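Local coordinates for purine nucleoside phosphorylase (Thermus thermophilus, PDB 1ODK), which probably catalyses the reversible phosphorolysis of purine nucleosides, releasing the free base and ribose 1-phosphate, at residues Glu102-Gly114 against Pro127-Ala141. Numbering follows the deposited sequence.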
ATOM      1  N   GLU B 102     -20.821 -24.680  16.942  1.00 16.56           N
ATOM      2  CA  GLU B 102     -21.663 -23.493  16.995  1.00 16.46           C
ATOM      3  C   GLU B 102     -21.765 -22.911  15.583  1.00 15.98           C
ATOM      4  O   GLU B 102     -20.854 -23.068  14.771  1.00 17.38           O
ATOM      5  CB  GLU B 102     -21.055 -22.462  17.951  1.00 20.97           C
ATOM      6  CG  GLU B 102     -22.070 -21.496  18.542  1.00 26.95           C
ATOM      7  CD  GLU B 102     -21.459 -20.572  19.580  1.00 30.40           C
ATOM      8  OE1 GLU B 102     -20.472 -20.981  20.233  1.00 26.57           O
ATOM      9  OE2 GLU B 102     -21.974 -19.446  19.752  1.00 29.86           O
ATOM     10  N   LEU B 103     -22.874 -22.249  15.285  1.00 14.27           N
ATOM     11  CA  LEU B 103     -23.058 -21.673  13.962  1.00 15.08           C
ATOM     12  C   LEU B 103     -22.791 -20.176  13.957  1.00 15.90           C
ATOM     13  O   LEU B 103     -22.936 -19.499  14.976  1.00 15.75           O
ATOM     14  CB  LEU B 103     -24.483 -21.929  13.464  1.00 14.99           C
ATOM     15  CG  LEU B 103     -24.958 -23.386  13.441  1.00 16.74           C
ATOM     16  CD1 LEU B 103     -26.351 -23.441  12.841  1.00 17.17           C
ATOM     17  CD2 LEU B 103     -23.987 -24.253  12.633  1.00 15.35           C
ATOM     18  N   ILE B 104     -22.390 -19.668  12.799  1.00 14.76           N
ATOM     19  CA  ILE B 104     -22.139 -18.245  12.643  1.00 12.56           C
ATOM     20  C   ILE B 104     -22.834 -17.761  11.382  1.00 11.74           C
ATOM     21  O   ILE B 104     -22.581 -18.284  10.290  1.00 11.88           O
ATOM     22  CB  ILE B 104     -20.634 -17.932  12.487  1.00 13.87           C
ATOM     23  CG1 ILE B 104     -19.876 -18.285  13.767  1.00 13.96           C
ATOM     24  CG2 ILE B 104     -20.452 -16.454  12.157  1.00 13.33           C
ATOM     25  CD1 ILE B 104     -18.354 -18.160  13.628  1.00 17.79           C
ATOM     26  N   VAL B 105     -23.739 -16.797  11.528  1.00  8.98           N
ATOM     27  CA  VAL B 105     -24.403 -16.226  10.362  1.00 12.57           C
ATOM     28  C   VAL B 105     -23.536 -15.019  10.039  1.00 11.13           C
ATOM     29  O   VAL B 105     -23.483 -14.062  10.816  1.00 12.27           O
ATOM     30  CB  VAL B 105     -25.831 -15.748  10.666  1.00 12.13           C
ATOM     31  CG1 VAL B 105     -26.417 -15.076   9.423  1.00 11.79           C
ATOM     32  CG2 VAL B 105     -26.699 -16.932  11.078  1.00 16.95           C
ATOM     33  N   ALA B 106     -22.856 -15.072   8.900  1.00  9.06           N
ATOM     34  CA  ALA B 106     -21.943 -14.008   8.506  1.00 10.31           C
ATOM     35  C   ALA B 106     -22.598 -12.686   8.145  1.00 10.60           C
ATOM     36  O   ALA B 106     -23.234 -12.558   7.100  1.00 10.34           O
ATOM     37  CB  ALA B 106     -21.057 -14.485   7.351  1.00 10.82           C
ATOM     38  N   GLN B 107     -22.419 -11.695   9.011  1.00 11.45           N
ATOM     39  CA  GLN B 107     -22.979 -10.369   8.774  1.00 10.83           C
ATOM     40  C   GLN B 107     -22.100  -9.634   7.768  1.00 11.50           C
ATOM     41  O   GLN B 107     -22.556  -8.740   7.047  1.00 12.03           O
ATOM     42  CB  GLN B 107     -23.047  -9.589  10.092  1.00 10.88           C
ATOM     43  CG  GLN B 107     -23.313  -8.102   9.916  1.00 12.45           C
ATOM     44  CD  GLN B 107     -23.339  -7.353  11.237  1.00 12.78           C
ATOM     45  OE1 GLN B 107     -22.610  -7.695  12.170  1.00 12.68           O
ATOM     46  NE2 GLN B 107     -24.173  -6.319  11.318  1.00  8.98           N
ATOM     47  N   GLY B 108     -20.833 -10.028   7.719  1.00 10.57           N
ATOM     48  CA  GLY B 108     -19.892  -9.420   6.798  1.00  8.54           C
ATOM     49  C   GLY B 108     -18.610 -10.229   6.814  1.00  9.72           C
ATOM     50  O   GLY B 108     -18.448 -11.116   7.649  1.00  8.25           O
ATOM     51  N   ALA B 109     -17.695  -9.932   5.897  1.00  8.49           N
ATOM     52  CA  ALA B 109     -16.432 -10.659   5.845  1.00 11.92           C
ATOM     53  C   ALA B 109     -15.248  -9.726   5.621  1.00 10.56           C
ATOM     54  O   ALA B 109     -15.188  -9.031   4.613  1.00 12.64           O
ATOM     55  CB  ALA B 109     -16.480 -11.707   4.739  1.00  8.88           C
ATOM     56  N   VAL B 110     -14.319  -9.699   6.573  1.00 12.23           N
ATOM     57  CA  VAL B 110     -13.129  -8.861   6.433  1.00 12.55           C
ATOM     58  C   VAL B 110     -12.365  -9.445   5.248  1.00 11.60           C
ATOM     59  O   VAL B 110     -12.032 -10.627   5.240  1.00 10.43           O
ATOM     60  CB  VAL B 110     -12.259  -8.906   7.712  1.00 13.88           C
ATOM     61  CG1 VAL B 110     -10.945  -8.169   7.489  1.00 11.35           C
ATOM     62  CG2 VAL B 110     -13.020  -8.266   8.865  1.00 13.73           C
ATOM     63  N   PRO B 111     -12.091  -8.623   4.222  1.00 11.52           N
ATOM     64  CA  PRO B 111     -11.373  -9.120   3.047  1.00 11.00           C
ATOM     65  C   PRO B 111      -9.851  -9.184   3.168  1.00 12.30           C
ATOM     66  O   PRO B 111      -9.151  -8.253   2.773  1.00 11.48           O
ATOM     67  CB  PRO B 111     -11.834  -8.173   1.950  1.00  7.88           C
ATOM     68  CG  PRO B 111     -11.900  -6.860   2.677  1.00 12.47           C
ATOM     69  CD  PRO B 111     -12.510  -7.218   4.035  1.00 11.14           C
ATOM     70  N   LEU B 112      -9.347 -10.291   3.705  1.00  9.18           N
ATOM     71  CA  LEU B 112      -7.905 -10.474   3.849  1.00 13.34           C
ATOM     72  C   LEU B 112      -7.375 -11.304   2.680  1.00 14.17           C
ATOM     73  O   LEU B 112      -6.260 -11.825   2.731  1.00 18.07           O
ATOM     74  CB  LEU B 112      -7.589 -11.197   5.161  1.00 13.30           C
ATOM     75  CG  LEU B 112      -8.051 -10.531   6.458  1.00 15.76           C
ATOM     76  CD1 LEU B 112      -7.578 -11.367   7.640  1.00 14.60           C
ATOM     77  CD2 LEU B 112      -7.493  -9.116   6.545  1.00 15.99           C
ATOM     78  N   ASP B 113      -8.179 -11.405   1.625  1.00 13.26           N
ATOM     79  CA  ASP B 113      -7.833 -12.199   0.448  1.00 13.79           C
ATOM     80  C   ASP B 113      -7.462 -11.368  -0.784  1.00 13.47           C
ATOM     81  O   ASP B 113      -7.895 -10.223  -0.934  1.00 15.22           O
ATOM     82  CB  ASP B 113      -9.013 -13.099   0.089  1.00 12.19           C
ATOM     83  CG  ASP B 113     -10.173 -12.318  -0.479  1.00 13.82           C
ATOM     84  OD1 ASP B 113     -10.533 -12.569  -1.647  1.00 13.02           O
ATOM     85  OD2 ASP B 113     -10.717 -11.447   0.238  1.00 13.58           O
ATOM     86  N   GLY B 114      -6.684 -11.968  -1.682  1.00 12.08           N
ATOM     87  CA  GLY B 114      -6.263 -11.268  -2.884  1.00  9.80           C
ATOM     88  C   GLY B 114      -7.253 -11.283  -4.038  1.00 11.61           C
ATOM     89  O   GLY B 114      -7.106 -10.525  -4.994  1.00 11.09           O
ATOM     90  N   PRO B 127     -17.270  -6.272   2.382  1.00  8.95           N
ATOM     91  CA  PRO B 127     -18.026  -7.415   1.858  1.00  9.63           C
ATOM     92  C   PRO B 127     -19.174  -7.778   2.787  1.00  7.90           C
ATOM     93  O   PRO B 127     -18.945  -8.095   3.952  1.00  9.04           O
ATOM     94  CB  PRO B 127     -16.980  -8.533   1.796  1.00  8.44           C
ATOM     95  CG  PRO B 127     -15.667  -7.777   1.635  1.00  9.67           C
ATOM     96  CD  PRO B 127     -15.854  -6.616   2.586  1.00  5.66           C
ATOM     97  N   VAL B 128     -20.398  -7.718   2.272  1.00 10.73           N
ATOM     98  CA  VAL B 128     -21.584  -8.060   3.049  1.00 12.49           C
ATOM     99  C   VAL B 128     -22.545  -8.909   2.218  1.00  9.15           C
ATOM    100  O   VAL B 128     -22.585  -8.813   0.995  1.00 11.14           O
ATOM    101  CB  VAL B 128     -22.342  -6.796   3.547  1.00 11.90           C
ATOM    102  CG1 VAL B 128     -21.512  -6.071   4.598  1.00 12.34           C
ATOM    103  CG2 VAL B 128     -22.651  -5.871   2.380  1.00  9.80           C
ATOM    104  N   PRO B 129     -23.323  -9.769   2.881  1.00 11.25           N
ATOM    105  CA  PRO B 129     -24.279 -10.624   2.173  1.00  9.05           C
ATOM    106  C   PRO B 129     -25.462  -9.796   1.678  1.00 11.17           C
ATOM    107  O   PRO B 129     -25.558  -8.598   1.965  1.00 12.25           O
ATOM    108  CB  PRO B 129     -24.698 -11.621   3.248  1.00  8.90           C
ATOM    109  CG  PRO B 129     -24.671 -10.766   4.502  1.00  8.55           C
ATOM    110  CD  PRO B 129     -23.360 -10.016   4.334  1.00  8.02           C
ATOM    111  N   ASP B 130     -26.348 -10.423   0.914  1.00 11.44           N
ATOM    112  CA  ASP B 130     -27.544  -9.729   0.457  1.00 12.78           C
ATOM    113  C   ASP B 130     -28.330  -9.513   1.754  1.00 11.61           C
ATOM    114  O   ASP B 130     -28.413 -10.416   2.583  1.00 11.75           O
ATOM    115  CB  ASP B 130     -28.350 -10.615  -0.487  1.00 11.98           C
ATOM    116  CG  ASP B 130     -29.723 -10.057  -0.751  1.00 16.96           C
ATOM    117  OD1 ASP B 130     -29.819  -9.024  -1.449  1.00 14.42           O
ATOM    118  OD2 ASP B 130     -30.700 -10.641  -0.243  1.00 15.77           O
ATOM    119  N   PRO B 131     -28.925  -8.326   1.947  1.00 12.50           N
ATOM    120  CA  PRO B 131     -29.658  -8.157   3.207  1.00 15.24           C
ATOM    121  C   PRO B 131     -30.794  -9.144   3.477  1.00 12.64           C
ATOM    122  O   PRO B 131     -30.926  -9.638   4.600  1.00 16.08           O
ATOM    123  CB  PRO B 131     -30.121  -6.691   3.160  1.00 16.14           C
ATOM    124  CG  PRO B 131     -30.066  -6.326   1.702  1.00 17.62           C
ATOM    125  CD  PRO B 131     -28.865  -7.067   1.183  1.00 15.13           C
ATOM    126  N   GLU B 132     -31.596  -9.449   2.460  1.00 15.03           N
ATOM    127  CA  GLU B 132     -32.708 -10.382   2.638  1.00 19.08           C
ATOM    128  C   GLU B 132     -32.226 -11.789   3.001  1.00 16.17           C
ATOM    129  O   GLU B 132     -32.771 -12.426   3.905  1.00 15.33           O
ATOM    130  CB  GLU B 132     -33.567 -10.439   1.372  1.00 22.34           C
ATOM    131  CG  GLU B 132     -34.361  -9.170   1.076  1.00 29.17           C
ATOM    132  CD  GLU B 132     -35.379  -8.838   2.160  1.00 38.03           C
ATOM    133  OE1 GLU B 132     -35.688  -9.722   2.989  1.00 42.68           O
ATOM    134  OE2 GLU B 132     -35.881  -7.693   2.174  1.00 40.88           O
ATOM    135  N   VAL B 133     -31.210 -12.272   2.292  1.00 14.80           N
ATOM    136  CA  VAL B 133     -30.660 -13.597   2.565  1.00 11.31           C
ATOM    137  C   VAL B 133     -30.128 -13.639   3.990  1.00 13.33           C
ATOM    138  O   VAL B 133     -30.369 -14.595   4.730  1.00 15.21           O
ATOM    139  CB  VAL B 133     -29.511 -13.942   1.590  1.00 12.01           C
ATOM    140  CG1 VAL B 133     -28.877 -15.275   1.981  1.00  8.74           C
ATOM    141  CG2 VAL B 133     -30.045 -14.013   0.166  1.00 10.59           C
ATOM    142  N   PHE B 134     -29.395 -12.595   4.365  1.00 12.55           N
ATOM    143  CA  PHE B 134     -28.820 -12.482   5.701  1.00 10.13           C
ATOM    144  C   PHE B 134     -29.934 -12.577   6.743  1.00 11.78           C
ATOM    145  O   PHE B 134     -29.841 -13.336   7.702  1.00 13.37           O
ATOM    146  CB  PHE B 134     -28.093 -11.138   5.825  1.00 11.83           C
ATOM    147  CG  PHE B 134     -27.648 -10.814   7.216  1.00 11.80           C
ATOM    148  CD1 PHE B 134     -26.662 -11.568   7.839  1.00 11.97           C
ATOM    149  CD2 PHE B 134     -28.213  -9.744   7.906  1.00 12.86           C
ATOM    150  CE1 PHE B 134     -26.244 -11.263   9.131  1.00 11.22           C
ATOM    151  CE2 PHE B 134     -27.799  -9.432   9.200  1.00 11.02           C
ATOM    152  CZ  PHE B 134     -26.815 -10.194   9.811  1.00 13.38           C
ATOM    153  N   ARG B 135     -30.990 -11.803   6.526  1.00 14.39           N
ATOM    154  CA  ARG B 135     -32.140 -11.777   7.424  1.00 16.34           C
ATOM    155  C   ARG B 135     -32.789 -13.157   7.556  1.00 14.44           C
ATOM    156  O   ARG B 135     -33.132 -13.588   8.654  1.00 14.61           O
ATOM    157  CB  ARG B 135     -33.163 -10.775   6.895  1.00 16.55           C
ATOM    158  CG  ARG B 135     -34.303 -10.471   7.839  1.00 23.33           C
ATOM    159  CD  ARG B 135     -35.288  -9.545   7.154  1.00 24.20           C
ATOM    160  NE  ARG B 135     -35.946  -8.656   8.099  1.00 35.90           N
ATOM    161  CZ  ARG B 135     -36.805  -7.706   7.750  1.00 36.56           C
ATOM    162  NH1 ARG B 135     -37.117  -7.527   6.471  1.00 36.22           N
ATOM    163  NH2 ARG B 135     -37.340  -6.928   8.677  1.00 41.07           N
ATOM    164  N   ALA B 136     -32.957 -13.841   6.428  1.00 16.55           N
ATOM    165  CA  ALA B 136     -33.567 -15.168   6.413  1.00 15.24           C
ATOM    166  C   ALA B 136     -32.719 -16.200   7.147  1.00 15.01           C
ATOM    167  O   ALA B 136     -33.252 -17.046   7.864  1.00 14.71           O
ATOM    168  CB  ALA B 136     -33.813 -15.615   4.971  1.00 13.88           C
ATOM    169  N   LEU B 137     -31.401 -16.144   6.964  1.00 11.90           N
ATOM    170  CA  LEU B 137     -30.510 -17.084   7.641  1.00 11.85           C
ATOM    171  C   LEU B 137     -30.578 -16.872   9.153  1.00 13.49           C
ATOM    172  O   LEU B 137     -30.624 -17.831   9.928  1.00 12.49           O
ATOM    173  CB  LEU B 137     -29.066 -16.902   7.154  1.00  9.99           C
ATOM    174  CG  LEU B 137     -28.742 -17.383   5.733  1.00  9.32           C
ATOM    175  CD1 LEU B 137     -27.352 -16.892   5.310  1.00 12.79           C
ATOM    176  CD2 LEU B 137     -28.815 -18.912   5.692  1.00 11.94           C
ATOM    177  N   TRP B 138     -30.591 -15.609   9.568  1.00 13.46           N
ATOM    178  CA  TRP B 138     -30.663 -15.271  10.988  1.00 14.87           C
ATOM    179  C   TRP B 138     -31.995 -15.764  11.566  1.00 14.96           C
ATOM    180  O   TRP B 138     -32.031 -16.415  12.613  1.00 13.74           O
ATOM    181  CB  TRP B 138     -30.549 -13.752  11.157  1.00 14.23           C
ATOM    182  CG  TRP B 138     -30.313 -13.284  12.564  1.00 16.08           C
ATOM    183  CD1 TRP B 138     -30.412 -14.020  13.712  1.00 16.54           C
ATOM    184  CD2 TRP B 138     -29.971 -11.951  12.971  1.00 16.61           C
ATOM    185  NE1 TRP B 138     -30.154 -13.228  14.807  1.00 18.71           N
ATOM    186  CE2 TRP B 138     -29.881 -11.954  14.381  1.00 15.47           C
ATOM    187  CE3 TRP B 138     -29.735 -10.755  12.278  1.00 13.64           C
ATOM    188  CZ2 TRP B 138     -29.564 -10.803  15.117  1.00 16.24           C
ATOM    189  CZ3 TRP B 138     -29.419  -9.605  13.010  1.00 14.29           C
ATOM    190  CH2 TRP B 138     -29.337  -9.641  14.416  1.00 15.73           C
ATOM    191  N   ARG B 139     -33.086 -15.451  10.874  1.00 15.74           N
ATOM    192  CA  ARG B 139     -34.416 -15.863  11.319  1.00 18.76           C
ATOM    193  C   ARG B 139     -34.567 -17.376  11.436  1.00 18.05           C
ATOM    194  O   ARG B 139     -35.170 -17.876  12.393  1.00 17.24           O
ATOM    195  CB  ARG B 139     -35.482 -15.322  10.365  1.00 17.77           C
ATOM    196  CG  ARG B 139     -35.786 -13.856  10.581  1.00 26.32           C
ATOM    197  CD  ARG B 139     -36.739 -13.321   9.532  1.00 33.08           C
ATOM    198  NE  ARG B 139     -37.095 -11.930   9.793  1.00 35.97           N
ATOM    199  CZ  ARG B 139     -37.797 -11.173   8.959  1.00 40.58           C
ATOM    200  NH1 ARG B 139     -38.218 -11.672   7.804  1.00 38.58           N
ATOM    201  NH2 ARG B 139     -38.083  -9.917   9.281  1.00 43.35           N
ATOM    202  N   ARG B 140     -34.035 -18.108  10.465  1.00 16.71           N
ATOM    203  CA  ARG B 140     -34.133 -19.563  10.504  1.00 16.65           C
ATOM    204  C   ARG B 140     -33.269 -20.140  11.624  1.00 19.31           C
ATOM    205  O   ARG B 140     -33.661 -21.106  12.281  1.00 20.57           O
ATOM    206  CB  ARG B 140     -33.725 -20.166   9.155  1.00 18.37           C
ATOM    207  CG  ARG B 140     -34.693 -19.881   8.004  1.00 18.97           C
ATOM    208  CD  ARG B 140     -36.121 -20.309   8.348  1.00 26.85           C
ATOM    209  NE  ARG B 140     -36.916 -19.192   8.855  1.00 31.00           N
ATOM    210  CZ  ARG B 140     -37.957 -19.314   9.677  1.00 35.39           C
ATOM    211  NH1 ARG B 140     -38.338 -20.513  10.101  1.00 29.31           N
ATOM    212  NH2 ARG B 140     -38.618 -18.232  10.076  1.00 31.18           N
ATOM    213  N   ALA B 141     -32.095 -19.554  11.844  1.00 19.80           N
ATOM    214  CA  ALA B 141     -31.205 -20.021  12.904  1.00 18.81           C
ATOM    215  C   ALA B 141     -31.907 -19.853  14.253  1.00 21.45           C
ATOM    216  O   ALA B 141     -31.841 -20.732  15.115  1.00 20.03           O
ATOM    217  CB  ALA B 141     -29.905 -19.225  12.891  1.00 19.36           C
TER
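With chi1 at 171°, F134 holds its ring anti to its own backbone N, and V105 sets CG1 anti to N in the same way. These torsions bring CE1 of F134 to 3.8 Å from CG1 of V105, in an oblique approach. CE1 also lies 3.4 Å from CA of Q107, where the chain turns its corner, and the ring reaches the CB of Q107 obliquely. The Q107 side chain then runs on, extended, to the second subunit, where NE2 hydrogen-bonds to P129 O of that subunit and OE1 to R190 NH2 of the same subunit. Cut back to an alanine, F134 would probably leave a gap beside CG1 of V105 and strip the Q107 backbone and CB of the ring that packs on them. Further along the helix, CB of L137 and CB of A141 close on the two methyls of V105. Past the corner, A109 N donates to P127 O (3.0 Å, 157° at the hydrogen). The side chains of P111 and P127 meet CD to CD at 3.7 Å. The 131-141 part of the helix runs nearly antiparallel to strand 103-106 (159°), the axes 8.7 Å apart at closest approach. This is helix-on-sheet packing in the alpha/beta fold of the phosphorylase superfamily, joined here to a subunit interface.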